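Local coordinates for protein tail component (Lactobacillus phage J-1, PDB 5LY8) that probably recognises cell-wall saccharides of its Lactobacillus casei host, through the second carbohydrate-binding module of the phage's evolved distal tail protein, the part described here, at residues T36-Y41 / V109-F114; N90-Q95 / F231-V236; T117-I122 / P205-T210; Y168-T173 / F181-I186. All coordinates share one frame; numbering follows the deposited sequence. Where two conformers were deposited one is given.

Contact 1 (T36-Y41 / V109-F114)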
# COMPACT_ATOMS: atom_id res chain seq x y z
N THR A 36 -4.68 8.39 3.86
CA THR A 36 -4.47 7.19 4.68
C THR A 36 -5.80 6.50 4.93
O THR A 36 -6.84 7.14 4.84
CB THR A 36 -3.81 7.51 6.03
OG1 THR A 36 -4.71 8.30 6.83
CG2 THR A 36 -2.50 8.21 5.85
N ALA A 37 -5.77 5.19 5.22
CA ALA A 37 -6.98 4.40 5.38
C ALA A 37 -7.25 3.96 6.82
O ALA A 37 -8.42 3.80 7.19
CB ALA A 37 -6.92 3.18 4.47
N PHE A 38 -6.21 3.75 7.64
CA PHE A 38 -6.40 3.20 8.99
C PHE A 38 -7.51 3.98 9.71
O PHE A 38 -7.42 5.20 9.86
CB PHE A 38 -5.11 3.27 9.79
CG PHE A 38 -5.30 2.71 11.17
CD1 PHE A 38 -5.53 1.36 11.38
CD2 PHE A 38 -5.31 3.56 12.27
CE1 PHE A 38 -5.72 0.85 12.66
CE2 PHE A 38 -5.52 3.04 13.56
CZ PHE A 38 -5.72 1.70 13.74
N PRO A 39 -8.57 3.28 10.17
CA PRO A 39 -9.72 3.99 10.77
C PRO A 39 -9.47 4.27 12.24
O PRO A 39 -10.03 3.62 13.15
CB PRO A 39 -10.88 3.01 10.56
CG PRO A 39 -10.22 1.65 10.59
CD PRO A 39 -8.84 1.84 10.00
N TYR A 40 -8.61 5.27 12.49
CA TYR A 40 -8.21 5.61 13.85
C TYR A 40 -9.39 5.87 14.76
O TYR A 40 -9.34 5.54 15.95
CB TYR A 40 -7.29 6.86 13.84
CG TYR A 40 -7.87 8.08 13.15
CD1 TYR A 40 -7.68 8.28 11.79
CD2 TYR A 40 -8.61 9.03 13.86
CE1 TYR A 40 -8.21 9.40 11.14
CE2 TYR A 40 -9.17 10.14 13.21
CZ TYR A 40 -8.94 10.31 11.85
OH TYR A 40 -9.45 11.41 11.19
N TYR A 41 -10.45 6.45 14.20
CA TYR A 41 -11.68 6.84 14.90
C TYR A 41 -12.47 5.64 15.42
O TYR A 41 -13.41 5.83 16.18
CB TYR A 41 -12.55 7.76 14.00
CG TYR A 41 -12.61 7.28 12.58
CD1 TYR A 41 -11.66 7.69 11.66
CD2 TYR A 41 -13.55 6.33 12.18
CE1 TYR A 41 -11.64 7.16 10.37
CE2 TYR A 41 -13.53 5.80 10.89
CZ TYR A 41 -12.57 6.22 10.00
OH TYR A 41 -12.56 5.68 8.73
N VAL A 109 6.62 -2.87 16.26
CA VAL A 109 5.30 -2.46 15.80
C VAL A 109 5.47 -1.66 14.52
O VAL A 109 6.33 -0.77 14.45
CB VAL A 109 4.56 -1.64 16.89
CG1 VAL A 109 3.32 -0.94 16.37
CG2 VAL A 109 4.21 -2.54 18.09
N GLY A 110 4.64 -1.93 13.52
CA GLY A 110 4.74 -1.13 12.31
C GLY A 110 3.59 -1.43 11.40
O GLY A 110 2.89 -2.43 11.56
N ARG A 111 3.38 -0.55 10.42
CA ARG A 111 2.31 -0.69 9.44
C ARG A 111 2.78 -0.09 8.14
O ARG A 111 3.48 0.92 8.15
CB ARG A 111 1.04 0.08 9.95
CG ARG A 111 -0.08 0.22 8.95
CD ARG A 111 -1.25 1.01 9.56
NE ARG A 111 -2.44 0.97 8.70
CZ ARG A 111 -3.32 -0.01 8.66
NH1 ARG A 111 -3.20 -1.04 9.50
NH2 ARG A 111 -4.30 0.02 7.79
N PHE A 112 2.31 -0.65 7.01
CA PHE A 112 2.37 0.07 5.75
C PHE A 112 1.03 -0.02 5.06
O PHE A 112 0.27 -0.97 5.27
CB PHE A 112 3.53 -0.32 4.81
CG PHE A 112 3.55 -1.72 4.27
CD1 PHE A 112 2.60 -2.14 3.34
CD2 PHE A 112 4.59 -2.58 4.57
CE1 PHE A 112 2.66 -3.43 2.79
CE2 PHE A 112 4.68 -3.84 3.97
CZ PHE A 112 3.73 -4.25 3.07
N GLU A 113 0.74 1.02 4.27
CA GLU A 113 -0.42 1.07 3.38
C GLU A 113 0.04 1.41 1.99
O GLU A 113 0.83 2.35 1.81
CB GLU A 113 -1.44 2.13 3.83
CG GLU A 113 -2.11 1.81 5.15
CD GLU A 113 -3.14 2.83 5.57
OE1 GLU A 113 -3.42 3.79 4.81
OE2 GLU A 113 -3.66 2.67 6.71
N PHE A 114 -0.49 0.68 1.00
CA PHE A 114 -0.38 1.03 -0.41
C PHE A 114 -1.82 1.28 -0.86
O PHE A 114 -2.65 0.35 -0.88
CB PHE A 114 0.32 -0.04 -1.24
CG PHE A 114 1.79 -0.14 -0.89
CD1 PHE A 114 2.65 0.89 -1.20
CD2 PHE A 114 2.28 -1.23 -0.20
CE1 PHE A 114 4.01 0.82 -0.85
CE2 PHE A 114 3.65 -1.31 0.13
CZ PHE A 114 4.50 -0.29 -0.21
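Glu113 turns the broad end of its carboxylate to the backbone of the loop 36-41, and two successive amides take one oxygen each. Ala37 N donates to OE1 at 2.8 Å with an N-H...O angle of 156°, and Phe38 N donates to OE2 at 2.9 Å in a more bent bond. Both arrive on the syn side, within 18° of the carboxylate plane. On the anti side of OE2 lies Arg111, which grips that one oxygen side-on: NE and NH2 each stand 2.9 Å from Glu113 OE2, and the oxygen lies in the guanidinium plane. With CG anti to the backbone N and the chain extended from there to NE, Arg111 runs out beside Glu113. Phe38 covers one face of the guanidinium, its CD1 lying 3.7 Å above that plane, over the centre, and its CB is 3.7 Å from Arg111 NE. Ring and guanidinium planes are 56° apart. Trp73 meets the Phe38 ring edge-to-face, and Asn115 ND2 supplies a further donor to Glu113 OE1. The contact thus pins an irregular loop of this carbohydrate-binding module to strand 110-118. Three N-H groups converge on OE2 in a buried setting, and together with the arginine charge they would be expected to favour an ionised Glu113, a carboxylate that accepts from two successive loop amides.

Contact 2 (N90-Q95 / F231-V236); sequences NTANFQ and FEWINV
Trp233 is met at its indole edge by backbone oxygens of 90-95: Asn93 O is 3.4 Å from CE3 and Ala92 O 3.5 Å from CZ3, both near the ring plane, while Asn90 CA approaches CH2 obliquely. One indole face is taken by Phe231, whose CE2 lies 3.7 Å above the plane, over its centre. The Phe231 ring has Trp233 CD2 at its edge and meets Phe94 obliquely, with planes at 35° and Phe94 CB 3.4 Å from Phe231 CZ. Phe94 and Trp233 form an antiparallel non-hydrogen-bonded pair, followed by the hydrogen-bonded pair Gln95-Glu232. On the sheet face of that second pair the two side chains run side by side, and Gln95 NE2 donates to Glu232 OE2 at 3.1 Å; Arg16 NE forms a salt bridge with OE1. Where the chain turns a corner at Asn235, its ND2 donates a hydrogen bond to Asn93 OD1 (3.0 Å), on an in-plane lone pair, the amide planes 84° apart. A water accepts from Asn93 N and donates to Asn235 O. The pairing joins strands 94-103 and 223-238 within the six-stranded antiparallel sheet, strand 11-20 flanking 223-238 and strand 166-175 flanking 94-103, while Leu116 of strand 110-118 packs against Phe94 and Phe231.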
# COMPACT_ATOMS: atom_id res chain seq x y z
N ASN A 90 -10.25 5.88 -16.78
CA ASN A 90 -9.61 5.70 -15.49
C ASN A 90 -10.39 4.68 -14.64
O ASN A 90 -10.14 4.53 -13.43
CB ASN A 90 -9.33 6.99 -14.74
CG ASN A 90 -10.53 7.86 -14.57
OD1 ASN A 90 -11.66 7.45 -14.82
ND2 ASN A 90 -10.29 9.11 -14.21
N THR A 91 -11.31 3.97 -15.28
CA THR A 91 -12.10 2.92 -14.62
C THR A 91 -11.63 1.55 -15.10
O THR A 91 -12.13 0.53 -14.64
CB THR A 91 -13.60 3.08 -14.89
OG1 THR A 91 -13.83 3.10 -16.30
CG2 THR A 91 -14.18 4.34 -14.24
N ALA A 92 -10.64 1.54 -16.02
CA ALA A 92 -10.08 0.34 -16.63
C ALA A 92 -9.19 -0.48 -15.70
O ALA A 92 -8.90 -0.08 -14.55
CB ALA A 92 -9.36 0.71 -17.94
N ASN A 93 -8.77 -1.65 -16.19
CA ASN A 93 -7.94 -2.58 -15.43
C ASN A 93 -6.55 -2.02 -15.15
O ASN A 93 -6.03 -1.19 -15.90
CB ASN A 93 -7.79 -3.89 -16.20
CG ASN A 93 -9.04 -4.68 -16.45
OD1 ASN A 93 -9.02 -5.66 -17.22
ND2 ASN A 93 -10.14 -4.29 -15.83
N PHE A 94 -5.94 -2.46 -14.05
CA PHE A 94 -4.61 -1.96 -13.70
C PHE A 94 -3.91 -2.92 -12.80
O PHE A 94 -4.53 -3.84 -12.27
CB PHE A 94 -4.73 -0.60 -12.96
CG PHE A 94 -5.50 -0.60 -11.65
CD1 PHE A 94 -4.98 -1.22 -10.51
CD2 PHE A 94 -6.75 0.00 -11.56
CE1 PHE A 94 -5.72 -1.26 -9.32
CE2 PHE A 94 -7.45 0.01 -10.35
CZ PHE A 94 -6.94 -0.63 -9.25
N GLN A 95 -2.61 -2.69 -12.62
CA GLN A 95 -1.86 -3.30 -11.53
C GLN A 95 -0.99 -2.25 -10.89
O GLN A 95 -0.36 -1.43 -11.58
CB GLN A 95 -1.08 -4.56 -11.90
CG GLN A 95 0.07 -4.37 -12.85
CD GLN A 95 0.95 -5.60 -12.90
OE1 GLN A 95 0.91 -6.46 -12.00
NE2 GLN A 95 1.83 -5.66 -13.88
N PHE A 231 2.83 1.77 -11.27
CA PHE A 231 1.42 1.58 -11.57
C PHE A 231 1.32 1.49 -13.08
O PHE A 231 1.93 2.31 -13.80
CB PHE A 231 0.59 2.78 -11.11
CG PHE A 231 -0.87 2.68 -11.49
CD1 PHE A 231 -1.81 2.18 -10.59
CD2 PHE A 231 -1.31 3.06 -12.76
CE1 PHE A 231 -3.16 2.10 -10.94
CE2 PHE A 231 -2.66 2.95 -13.12
CZ PHE A 231 -3.57 2.49 -12.21
N GLU A 232 0.58 0.49 -13.57
CA GLU A 232 0.30 0.33 -14.98
C GLU A 232 -1.16 0.14 -15.26
O GLU A 232 -1.79 -0.69 -14.61
CB GLU A 232 1.01 -0.92 -15.57
CG GLU A 232 2.51 -0.99 -15.46
CD GLU A 232 3.10 -2.30 -15.97
OE1 GLU A 232 4.28 -2.26 -16.38
OE2 GLU A 232 2.45 -3.36 -15.81
N TRP A 233 -1.66 0.83 -16.28
CA TRP A 233 -2.96 0.50 -16.84
C TRP A 233 -2.72 -0.77 -17.67
O TRP A 233 -1.70 -0.85 -18.36
CB TRP A 233 -3.46 1.61 -17.76
CG TRP A 233 -3.81 2.87 -17.04
CD1 TRP A 233 -3.19 4.07 -17.15
CD2 TRP A 233 -4.88 3.05 -16.10
NE1 TRP A 233 -3.85 5.01 -16.39
CE2 TRP A 233 -4.89 4.41 -15.75
CE3 TRP A 233 -5.87 2.20 -15.58
CZ2 TRP A 233 -5.82 4.94 -14.84
CZ3 TRP A 233 -6.77 2.73 -14.67
CH2 TRP A 233 -6.73 4.08 -14.30
N ILE A 234 -3.63 -1.74 -17.61
CA ILE A 234 -3.45 -2.98 -18.37
C ILE A 234 -4.68 -3.26 -19.23
O ILE A 234 -5.75 -2.68 -19.01
CB ILE A 234 -3.05 -4.18 -17.48
CG1 ILE A 234 -4.19 -4.55 -16.52
CG2 ILE A 234 -1.69 -3.96 -16.76
CD1 ILE A 234 -3.93 -5.73 -15.59
N ASN A 235 -4.50 -4.10 -20.26
CA ASN A 235 -5.58 -4.45 -21.21
C ASN A 235 -6.15 -3.15 -21.81
O ASN A 235 -7.37 -2.93 -21.76
CB ASN A 235 -6.69 -5.28 -20.51
CG ASN A 235 -6.17 -6.50 -19.79
OD1 ASN A 235 -5.43 -7.33 -20.35
ND2 ASN A 235 -6.55 -6.63 -18.54
N VAL A 236 -5.25 -2.23 -22.25
CA VAL A 236 -5.69 -0.93 -22.78
C VAL A 236 -5.96 -1.11 -24.26
O VAL A 236 -5.03 -1.38 -25.04
CB VAL A 236 -4.71 0.25 -22.57
CG1 VAL A 236 -5.35 1.57 -23.04
CG2 VAL A 236 -4.26 0.37 -21.11
O HOH W 1 -8.94 -2.50 -19.02

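Contact 3 (T117-I122 / P205-T210)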
# COMPACT_ATOMS: atom_id res chain seq x y z
N THR A 117 -6.59 5.99 -4.76
CA THR A 117 -7.59 6.97 -4.38
C THR A 117 -8.28 7.59 -5.56
O THR A 117 -7.80 7.49 -6.69
CB THR A 117 -6.90 8.07 -3.52
OG1 THR A 117 -5.93 8.78 -4.30
CG2 THR A 117 -6.20 7.49 -2.28
N TYR A 118 -9.38 8.28 -5.28
CA TYR A 118 -10.10 9.06 -6.27
C TYR A 118 -10.64 10.28 -5.59
O TYR A 118 -11.38 10.17 -4.59
CB TYR A 118 -11.24 8.31 -6.98
CG TYR A 118 -11.82 9.09 -8.15
CD1 TYR A 118 -11.05 9.37 -9.27
CD2 TYR A 118 -13.12 9.60 -8.10
CE1 TYR A 118 -11.55 10.11 -10.33
CE2 TYR A 118 -13.64 10.31 -9.18
CZ TYR A 118 -12.85 10.55 -10.29
OH TYR A 118 -13.35 11.28 -11.35
N GLN A 119 -10.34 11.47 -6.13
CA GLN A 119 -10.82 12.74 -5.58
C GLN A 119 -10.65 12.81 -4.05
O GLN A 119 -11.54 13.28 -3.35
CB GLN A 119 -12.26 13.08 -6.05
CG GLN A 119 -12.32 13.22 -7.57
CD GLN A 119 -13.68 13.62 -8.13
OE1 GLN A 119 -14.78 13.22 -7.68
NE2 GLN A 119 -13.63 14.33 -9.23
N GLY A 120 -9.50 12.32 -3.56
CA GLY A 120 -9.17 12.44 -2.15
C GLY A 120 -9.68 11.34 -1.24
O GLY A 120 -9.48 11.43 -0.02
N LYS A 121 -10.37 10.33 -1.79
CA LYS A 121 -10.90 9.25 -0.97
C LYS A 121 -10.24 7.95 -1.34
O LYS A 121 -9.92 7.71 -2.51
CB LYS A 121 -12.42 9.13 -1.19
CG LYS A 121 -13.19 10.30 -0.58
CD LYS A 121 -14.71 10.03 -0.56
CE LYS A 121 -15.51 11.23 -0.10
NZ LYS A 121 -15.36 11.43 1.37
N ILE A 122 -10.07 7.06 -0.36
CA ILE A 122 -9.61 5.71 -0.62
C ILE A 122 -10.60 4.97 -1.52
O ILE A 122 -11.82 4.97 -1.25
CB ILE A 122 -9.47 4.92 0.71
CG1 ILE A 122 -8.45 5.55 1.68
CG2 ILE A 122 -9.16 3.43 0.44
CD1 ILE A 122 -6.96 5.44 1.18
N PRO A 205 -13.69 5.04 -10.67
CA PRO A 205 -12.39 5.51 -11.15
C PRO A 205 -11.34 5.64 -10.07
O PRO A 205 -11.64 5.64 -8.87
CB PRO A 205 -12.71 6.89 -11.74
CG PRO A 205 -13.95 7.33 -11.04
CD PRO A 205 -14.65 6.15 -10.51
N ILE A 206 -10.10 5.82 -10.51
CA ILE A 206 -8.97 6.16 -9.66
C ILE A 206 -8.19 7.31 -10.29
O ILE A 206 -8.16 7.45 -11.52
CB ILE A 206 -8.06 4.98 -9.23
CG1 ILE A 206 -7.49 4.29 -10.43
CG2 ILE A 206 -8.77 4.00 -8.23
CD1 ILE A 206 -6.31 3.45 -10.09
N ASP A 207 -7.52 8.12 -9.45
CA ASP A 207 -6.72 9.23 -9.94
C ASP A 207 -5.46 9.48 -9.11
O ASP A 207 -4.77 10.47 -9.35
CB ASP A 207 -7.55 10.54 -10.02
CG ASP A 207 -7.98 11.07 -8.65
OD1 ASP A 207 -7.47 10.58 -7.65
OD2 ASP A 207 -8.82 12.00 -8.60
N GLY A 208 -5.14 8.60 -8.17
CA GLY A 208 -3.98 8.85 -7.34
C GLY A 208 -3.57 7.65 -6.53
O GLY A 208 -4.32 6.67 -6.41
N TRP A 209 -2.37 7.75 -5.96
CA TRP A 209 -1.86 6.71 -5.07
C TRP A 209 -1.13 7.34 -3.91
O TRP A 209 -0.57 8.44 -4.05
CB TRP A 209 -0.92 5.74 -5.83
CG TRP A 209 0.34 6.38 -6.36
CD1 TRP A 209 0.50 7.02 -7.55
CD2 TRP A 209 1.61 6.42 -5.70
NE1 TRP A 209 1.79 7.47 -7.68
CE2 TRP A 209 2.49 7.12 -6.55
CE3 TRP A 209 2.10 5.96 -4.47
CZ2 TRP A 209 3.84 7.34 -6.23
CZ3 TRP A 209 3.42 6.21 -4.13
CH2 TRP A 209 4.29 6.85 -5.03
N THR A 210 -1.11 6.63 -2.78
CA THR A 210 -0.34 7.01 -1.61
C THR A 210 0.29 5.77 -1.01
O THR A 210 -0.38 4.74 -0.87
CB THR A 210 -1.23 7.66 -0.52
OG1 THR A 210 -1.79 8.88 -1.01
CG2 THR A 210 -0.44 7.97 0.78
O HOH W 2 -7.17 11.15 -5.06
O HOH W 3 -3.57 9.74 -3.07
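Thr117 faces both Asp207 and Gly208 in a classic beta bulge, where strand 110-118 pairs antiparallel with the start of 208-216 just before a type I' turn, Tyr118 to Lys121. Thr117 O takes a nearly straight bond from Asp207 N (2.8 Å, 174°) and a weak one from Gly208 N; Thr117 N returns a bond to Gly208 O. Packing is close round Tyr118. Pro205 CG sits over the centre of its ring, 3.5 Å from the centroid and 12° off the normal, a CH-pi contact, while Gln119 CG covers the opposite face toward the rim, 3.6 Å above the plane. With CG anti to the backbone N (chi1 -171°), the Tyr118 ring starts out beside Pro205 O, which is 3.3 Å from Tyr118 CB. The Asp207 side chain crosses that of Tyr118 at about a right angle, and its OD2 accepts from Gln119 N at 2.9 Å, on the syn side but tilted well out of the carboxylate plane, tying the turn down. Toward Gly120 and Thr210, by contrast, two waters mediate the contact. One links Thr117 OG1 to Thr210 OG1; the second joins Thr117 OG1, the amide of the exposed Gly120, and Asp207 OD1, to which it donates at 2.7 Å.

Contact 4 (Y168-T173 / F181-I186)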
# COMPACT_ATOMS: atom_id res chain seq x y z
N TYR A 168 8.97 -9.02 -0.48
CA TYR A 168 7.62 -9.27 -0.94
C TYR A 168 7.21 -8.25 -1.99
O TYR A 168 7.68 -7.11 -1.96
CB TYR A 168 6.62 -9.11 0.25
CG TYR A 168 6.72 -10.20 1.30
CD1 TYR A 168 7.63 -10.12 2.35
CD2 TYR A 168 5.92 -11.34 1.21
CE1 TYR A 168 7.77 -11.15 3.27
CE2 TYR A 168 6.00 -12.34 2.17
CZ TYR A 168 6.94 -12.26 3.18
OH TYR A 168 7.05 -13.27 4.10
N ASN A 169 6.32 -8.66 -2.90
CA ASN A 169 5.64 -7.72 -3.79
C ASN A 169 4.22 -7.56 -3.28
O ASN A 169 3.47 -8.54 -3.23
CB ASN A 169 5.62 -8.19 -5.25
CG ASN A 169 6.90 -7.90 -5.98
OD1 ASN A 169 7.38 -8.72 -6.79
ND2 ASN A 169 7.47 -6.74 -5.75
N ALA A 170 3.85 -6.35 -2.87
CA ALA A 170 2.49 -6.03 -2.45
C ALA A 170 1.78 -5.50 -3.68
O ALA A 170 2.23 -4.51 -4.29
CB ALA A 170 2.49 -4.98 -1.34
N VAL A 171 0.69 -6.16 -4.10
CA VAL A 171 0.06 -5.84 -5.36
C VAL A 171 -1.42 -5.62 -5.20
O VAL A 171 -2.10 -6.38 -4.49
CB VAL A 171 0.29 -7.01 -6.37
CG1 VAL A 171 -0.27 -6.67 -7.75
CG2 VAL A 171 1.76 -7.41 -6.45
N ILE A 172 -1.95 -4.60 -5.89
CA ILE A 172 -3.38 -4.42 -6.06
C ILE A 172 -3.65 -4.49 -7.56
O ILE A 172 -3.01 -3.77 -8.34
CB ILE A 172 -3.93 -3.10 -5.50
CG1 ILE A 172 -3.48 -2.87 -4.06
CG2 ILE A 172 -5.46 -3.10 -5.61
CD1 ILE A 172 -3.99 -1.57 -3.51
N THR A 173 -4.56 -5.36 -7.99
CA THR A 173 -4.92 -5.47 -9.41
C THR A 173 -6.44 -5.35 -9.53
O THR A 173 -7.17 -5.80 -8.65
CB THR A 173 -4.43 -6.81 -10.02
OG1 THR A 173 -3.06 -7.02 -9.69
CG2 THR A 173 -4.55 -6.84 -11.53
N PHE A 181 -5.78 -8.45 -4.09
CA PHE A 181 -4.67 -8.03 -3.28
C PHE A 181 -3.72 -9.20 -3.17
O PHE A 181 -4.17 -10.33 -2.86
CB PHE A 181 -5.16 -7.68 -1.89
CG PHE A 181 -6.08 -6.50 -1.80
CD1 PHE A 181 -7.45 -6.64 -2.04
CD2 PHE A 181 -5.60 -5.25 -1.47
CE1 PHE A 181 -8.30 -5.54 -1.95
CE2 PHE A 181 -6.45 -4.15 -1.39
CZ PHE A 181 -7.79 -4.30 -1.62
N ARG A 182 -2.42 -8.98 -3.38
CA ARG A 182 -1.45 -10.05 -3.23
C ARG A 182 -0.30 -9.59 -2.37
O ARG A 182 0.08 -8.41 -2.36
CB ARG A 182 -0.84 -10.48 -4.56
CG ARG A 182 -1.88 -10.87 -5.61
CD ARG A 182 -1.36 -11.81 -6.68
NE ARG A 182 -0.05 -11.40 -7.17
CZ ARG A 182 0.16 -10.68 -8.26
NH1 ARG A 182 -0.86 -10.27 -9.00
NH2 ARG A 182 1.40 -10.34 -8.61
N LEU A 183 0.30 -10.55 -1.68
CA LEU A 183 1.56 -10.36 -0.99
C LEU A 183 2.43 -11.52 -1.47
O LEU A 183 2.46 -12.60 -0.87
CB LEU A 183 1.41 -10.30 0.53
CG LEU A 183 2.63 -9.84 1.28
CD1 LEU A 183 2.81 -8.33 1.14
CD2 LEU A 183 2.51 -10.23 2.76
N ASP A 184 3.14 -11.30 -2.58
CA ASP A 184 3.94 -12.35 -3.19
C ASP A 184 5.25 -12.55 -2.43
O ASP A 184 5.97 -11.58 -2.20
CB ASP A 184 4.28 -12.01 -4.64
CG ASP A 184 3.13 -11.88 -5.61
OD1 ASP A 184 2.02 -12.37 -5.31
OD2 ASP A 184 3.37 -11.39 -6.74
N ARG A 185 5.56 -13.81 -2.08
CA ARG A 185 6.81 -14.15 -1.42
C ARG A 185 7.88 -14.27 -2.49
O ARG A 185 7.99 -15.32 -3.13
CB ARG A 185 6.70 -15.52 -0.74
CG ARG A 185 5.94 -15.57 0.54
CD ARG A 185 6.35 -16.79 1.37
NE ARG A 185 6.30 -18.00 0.55
CZ ARG A 185 6.55 -19.23 0.98
NH1 ARG A 185 6.85 -19.44 2.26
NH2 ARG A 185 6.49 -20.26 0.14
N ILE A 186 8.66 -13.23 -2.72
CA ILE A 186 9.73 -13.21 -3.72
C ILE A 186 10.80 -14.28 -3.39
O ILE A 186 11.28 -14.95 -4.30
CB ILE A 186 10.36 -11.77 -3.84
CG1 ILE A 186 9.31 -10.71 -4.28
CG2 ILE A 186 11.62 -11.77 -4.78
CD1 ILE A 186 9.79 -9.29 -4.23
O HOH W 4 5.86 -10.93 -7.68
O HOH W 5 -0.76 -8.49 -11.45
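Leu183 lies between Tyr168 and the CB of Ala170, its branched end set against both on one face of the sheet. Leu183 CG, anti to the backbone N (chi1 -168°), approaches Tyr168 CD2 to 3.6 Å, and CD1 reaches Ala170 CB at 4.2 Å. Beside the tyrosine, Arg185 runs in the same direction, its CG 3.6 Å from Tyr168 CE2, before its guanidinium leaves for Gly189 O and the ring of Tyr162. Farther along this face Ile172 and Phe181 lie side by side, Ile172 CG1 against Phe181 CD2, with Phe154 meeting the Phe181 ring edge-to-face and Leu126 packing on both side chains. The two strands are the arms of a beta hairpin, 166-175 and 178-185, antiparallel at 167° with axes 4.5 Å apart; four backbone bonds clamp the pairs Asn169-Asp184 and Val171-Arg182. On the face of those pairs, Arg182 is bent at chi3 and its guanidinium lies over Val171, whose CG1 stands 3.7 Å off the plane, toward the rim. The same group grips Asp184 side-on, NE to OD1 and NH2 to OD2, each at 2.9 Å and within 1° of its plane. A water donates to both Asp184 OD2 and Asn169 OD1, while Ile186 CD1 packs crosswise against that amide, 3.6 Å from Asn169 OD1.

Contact 1 is buried; the other three are partly so, contact 2 lying farthest from the chain's centre, at about 17 Å. Contacts 1 and 3 share strand 110-118 and touch through Ala37 and Ile122, yet the first relies on a buried charged cluster and the third on a bulge with waters. Contacts 2 and 4 belong to the six-stranded sheet, where 94-103 and 166-175 are neighbours, and Phe94 meets Ile172 and Thr173. Between the sheets, Ile206 of contact 3 packs on Phe94 and Phe231 of contact 2, while Phe114 CD2 and O of contact 1 meet Ala170 CB and Ile172 CD1 of contact 4. Largely apolar groups thus join the layers; Gln95-Glu232 and Arg182-Asp184 pair partly exposed residues.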